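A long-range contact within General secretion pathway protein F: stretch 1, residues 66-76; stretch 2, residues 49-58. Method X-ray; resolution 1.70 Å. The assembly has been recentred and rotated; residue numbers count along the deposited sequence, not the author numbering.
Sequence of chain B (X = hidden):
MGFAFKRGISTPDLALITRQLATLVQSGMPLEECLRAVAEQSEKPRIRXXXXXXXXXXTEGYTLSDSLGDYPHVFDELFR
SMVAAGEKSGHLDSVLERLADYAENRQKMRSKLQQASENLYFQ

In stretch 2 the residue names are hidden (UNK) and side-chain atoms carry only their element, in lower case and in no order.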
# COMPACT_ATOMS: atom_id res chain seq x y z
N ASP B 66 -21.54 6.44 -5.08
CA ASP B 66 -22.57 6.06 -6.04
C ASP B 66 -21.97 5.11 -7.10
O ASP B 66 -22.57 4.08 -7.44
CB ASP B 66 -23.17 7.32 -6.69
CG ASP B 66 -24.38 7.04 -7.55
OD1 ASP B 66 -25.16 6.13 -7.19
OD2 ASP B 66 -24.56 7.75 -8.56
N SER B 67 -20.78 5.45 -7.57
CA SER B 67 -20.06 4.64 -8.56
C SER B 67 -19.77 3.22 -8.05
O SER B 67 -19.99 2.25 -8.77
CB SER B 67 -18.76 5.33 -8.98
OG SER B 67 -19.00 6.62 -9.55
N LEU B 68 -19.35 3.10 -6.80
CA LEU B 68 -19.04 1.77 -6.22
C LEU B 68 -20.26 0.87 -6.16
O LEU B 68 -20.12 -0.35 -6.05
CB LEU B 68 -18.45 1.91 -4.82
CG LEU B 68 -17.13 2.68 -4.70
CD1 LEU B 68 -16.69 2.71 -3.23
CD2 LEU B 68 -16.04 2.09 -5.59
N GLY B 69 -21.45 1.47 -6.21
CA GLY B 69 -22.70 0.73 -6.19
C GLY B 69 -22.93 -0.14 -7.41
O GLY B 69 -23.78 -1.02 -7.39
N ASP B 70 -22.18 0.11 -8.49
CA ASP B 70 -22.17 -0.80 -9.64
C ASP B 70 -21.43 -2.13 -9.36
O ASP B 70 -21.51 -3.06 -10.17
CB ASP B 70 -21.60 -0.09 -10.87
CG ASP B 70 -22.48 1.06 -11.36
OD1 ASP B 70 -23.61 1.22 -10.88
OD2 ASP B 70 -22.02 1.83 -12.23
N TYR B 71 -20.72 -2.23 -8.24
CA TYR B 71 -20.00 -3.46 -7.87
C TYR B 71 -20.26 -3.81 -6.40
O TYR B 71 -19.33 -3.84 -5.59
CB TYR B 71 -18.49 -3.29 -8.09
CG TYR B 71 -18.16 -2.79 -9.46
CD1 TYR B 71 -17.92 -3.66 -10.52
CD2 TYR B 71 -18.13 -1.43 -9.72
CE1 TYR B 71 -17.67 -3.18 -11.79
CE2 TYR B 71 -17.86 -0.94 -10.97
CZ TYR B 71 -17.65 -1.82 -12.00
OH TYR B 71 -17.39 -1.30 -13.24
N PRO B 72 -21.53 -4.11 -6.06
CA PRO B 72 -21.96 -4.37 -4.69
C PRO B 72 -21.43 -5.71 -4.17
O PRO B 72 -21.37 -5.92 -2.95
CB PRO B 72 -23.48 -4.37 -4.79
CG PRO B 72 -23.76 -4.85 -6.17
CD PRO B 72 -22.65 -4.25 -7.01
N HIS B 73 -21.05 -6.58 -5.09
CA HIS B 73 -20.33 -7.82 -4.81
C HIS B 73 -18.86 -7.63 -4.39
O HIS B 73 -18.24 -8.56 -3.87
CB HIS B 73 -20.45 -8.75 -6.04
CG HIS B 73 -19.78 -8.23 -7.28
ND1 HIS B 73 -20.02 -6.96 -7.78
CD2 HIS B 73 -18.89 -8.80 -8.12
CE1 HIS B 73 -19.29 -6.78 -8.86
NE2 HIS B 73 -18.59 -7.88 -9.09
N VAL B 74 -18.32 -6.42 -4.58
CA VAL B 74 -16.95 -6.10 -4.17
C VAL B 74 -16.96 -5.12 -3.01
O VAL B 74 -16.23 -5.30 -2.05
CB VAL B 74 -16.15 -5.50 -5.34
CG1 VAL B 74 -14.80 -4.98 -4.86
CG2 VAL B 74 -15.99 -6.54 -6.45
N PHE B 75 -17.78 -4.07 -3.15
CA PHE B 75 -17.92 -3.02 -2.14
C PHE B 75 -19.28 -3.15 -1.48
O PHE B 75 -20.31 -2.79 -2.07
CB PHE B 75 -17.76 -1.67 -2.80
CG PHE B 75 -16.45 -1.51 -3.52
CD1 PHE B 75 -15.28 -1.32 -2.81
CD2 PHE B 75 -16.40 -1.60 -4.91
CE1 PHE B 75 -14.07 -1.19 -3.49
CE2 PHE B 75 -15.20 -1.48 -5.58
CZ PHE B 75 -14.04 -1.28 -4.89
N ASP B 76 -19.31 -3.69 -0.27
CA ASP B 76 -20.59 -3.99 0.38
C ASP B 76 -21.28 -2.72 0.90
O ASP B 76 -20.76 -1.61 0.77
CB ASP B 76 -20.46 -5.09 1.45
CG ASP B 76 -19.62 -4.69 2.66
OD1 ASP B 76 -19.33 -3.49 2.87
OD2 ASP B 76 -19.24 -5.60 3.42
N UNK B 49 -10.33 -3.07 -14.86
CA UNK B 49 -11.54 -2.67 -15.56
C UNK B 49 -12.51 -1.92 -14.65
O UNK B 49 -13.07 -0.88 -15.03
c UNK B 49 -13.58 -3.57 -16.71
c UNK B 49 -12.26 -3.92 -16.09
o UNK B 49 -11.41 -4.52 -17.07
N UNK B 50 -12.72 -2.48 -13.47
CA UNK B 50 -13.63 -1.90 -12.49
C UNK B 50 -13.16 -0.52 -12.09
O UNK B 50 -13.95 0.41 -12.09
c UNK B 50 -13.70 -2.78 -11.25
c UNK B 50 -14.48 -2.20 -10.09
se UNK B 50 -14.55 -3.50 -8.64
c UNK B 50 -12.69 -3.36 -8.03
N UNK B 51 -11.87 -0.38 -11.79
CA UNK B 51 -11.32 0.91 -11.35
C UNK B 51 -11.33 1.98 -12.45
O UNK B 51 -11.61 3.15 -12.18
c UNK B 51 -9.93 0.72 -10.76
c UNK B 51 -9.95 -0.06 -9.43
c UNK B 51 -10.69 0.73 -8.35
c UNK B 51 -8.55 -0.42 -9.01
N UNK B 52 -11.09 1.57 -13.68
CA UNK B 52 -11.15 2.51 -14.80
C UNK B 52 -12.60 3.00 -14.97
O UNK B 52 -12.84 4.19 -15.19
c UNK B 52 -9.08 1.67 -15.95
c UNK B 52 -10.59 1.86 -16.09
c UNK B 52 -10.89 2.69 -17.33
N UNK B 53 -13.55 2.08 -14.84
CA UNK B 53 -14.96 2.40 -14.98
C UNK B 53 -15.42 3.35 -13.87
O UNK B 53 -16.11 4.31 -14.12
c UNK B 53 -15.82 1.11 -14.99
N UNK B 54 -15.01 3.05 -12.64
CA UNK B 54 -15.30 3.91 -11.50
C UNK B 54 -14.68 5.30 -11.70
O UNK B 54 -15.33 6.33 -11.44
c UNK B 54 -15.70 1.99 -9.89
c UNK B 54 -14.83 3.25 -10.17
c UNK B 54 -14.92 4.21 -8.99
N UNK B 55 -13.43 5.33 -12.15
CA UNK B 55 -12.77 6.60 -12.44
C UNK B 55 -13.52 7.40 -13.48
O UNK B 55 -13.69 8.62 -13.32
c UNK B 55 -11.34 6.40 -12.92
c UNK B 55 -9.35 7.77 -13.74
n UNK B 55 -8.50 10.69 -15.81
c UNK B 55 -10.63 7.76 -13.00
n UNK B 55 -9.16 9.12 -14.27
n UNK B 55 -8.08 8.46 -16.21
c UNK B 55 -8.59 9.42 -15.43
N UNK B 56 -13.93 6.74 -14.56
CA UNK B 56 -14.68 7.41 -15.62
C UNK B 56 -15.92 8.08 -15.01
O UNK B 56 -16.17 9.27 -15.24
c UNK B 56 -15.05 6.42 -16.71
N UNK B 57 -16.65 7.35 -14.18
CA UNK B 57 -17.87 7.89 -13.57
C UNK B 57 -17.59 9.08 -12.66
O UNK B 57 -18.34 10.06 -12.67
n UNK B 57 -22.69 4.57 -12.42
c UNK B 57 -19.35 5.83 -13.79
c UNK B 57 -18.65 6.80 -12.83
c UNK B 57 -21.59 5.56 -12.68
c UNK B 57 -20.29 4.90 -13.06
N UNK B 58 -16.51 9.01 -11.89
CA UNK B 58 -16.14 10.11 -11.00
C UNK B 58 -15.82 11.36 -11.81
O UNK B 58 -16.24 12.46 -11.45
c UNK B 58 -14.29 10.94 -9.47
c UNK B 58 -15.44 8.70 -9.04
c UNK B 58 -14.95 9.71 -10.11
O HOH W 1 -24.67 5.47 -10.78

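Position 49 has three side-chain atoms: a carbon carrying one oxygen and one carbon. Its CA-to-CB bond lies sideways and the group touches nothing on stretch 1; its oxygen is hydrogen-bonded elsewhere in the structure. This is Thr49.

Position 50 has an unbranched chain of two carbons, a selenium and a last carbon. The chain lies over one face of the Tyr71 ring and reaches Val74 and Phe75. Selenium settles the identity: selenomethionine, named here Met50. Its CG is 3.5 Å from the centroid of the Tyr71 ring and almost exactly on the ring normal, a CH-pi contact. SE also lies over that ring, 4.1 Å from its centroid. From there SE reaches CE2 of Phe75 at 3.7 Å and CG2 of Val74 at 4.0 Å.

Position 51 has four carbons, forked at the second. Its CA-to-CB bond points away from stretch 1, though the end of the side chain comes nearer; it makes no contact there. The fork fits Leu51.

Position 52 has one carbon carrying two more. Its CA-to-CB bond points away from stretch 1, and the side chain makes no contact there. This is Val52.

Position 53 has a single carbon, CB, 3.4 Å from OH of Tyr71. One carbon means Ala53.

Position 54 again has one carbon bearing two others. They pack against Ser67, Leu68 and Tyr71. This is Val54. Its CG1 is 4.0 Å from CB of Ser67 and 4.2 Å from CD2 of Leu68. Its CG2 is 3.8 Å from CE2 of Tyr71.

Position 55 has three carbons, a nitrogen, then a carbon carrying two more nitrogens. Its CA-to-CB bond points away from stretch 1, and it makes no contact there. The guanidinium marks Arg55.

Position 56 has one carbon, set sideways and without contact. It is Ala56.

Position 57 has four carbons in a row ending in nitrogen. The nitrogen meets a carboxylate oxygen of Asp70, and the first carbon, CB, is 3.3 Å from OG of Ser67. This is Lys57. NZ donates a hydrogen bond to OD2 of Asp70 at 2.8 Å, within a salt bridge.

Position 58 has one carbon carrying two more, set sideways. One of its carbons comes near OG of Ser67. It is Val58, whose CG2 is 4.2 Å from that OG.

The contact follows one side of the stretch 2 helix. Met50 packs beside Tyr71, Val74 and Phe75. The backbones come close at Ser67 and Val54, where the CA atoms are 5.6 Å apart. A type I turn from Leu68 to Tyr71 then carries stretch 1 onward, with the CA-to-CB bonds of Asp70 and Tyr71 both directed toward stretch 2. Lys57 adds a charged clasp to this apolar packing. A water extends it, accepting from NZ of Lys57 at 2.7 Å and donating to OD2 of Asp66 at 3.2 Å.

Stretch 2, residues 49-58: TMLVAVRAKV
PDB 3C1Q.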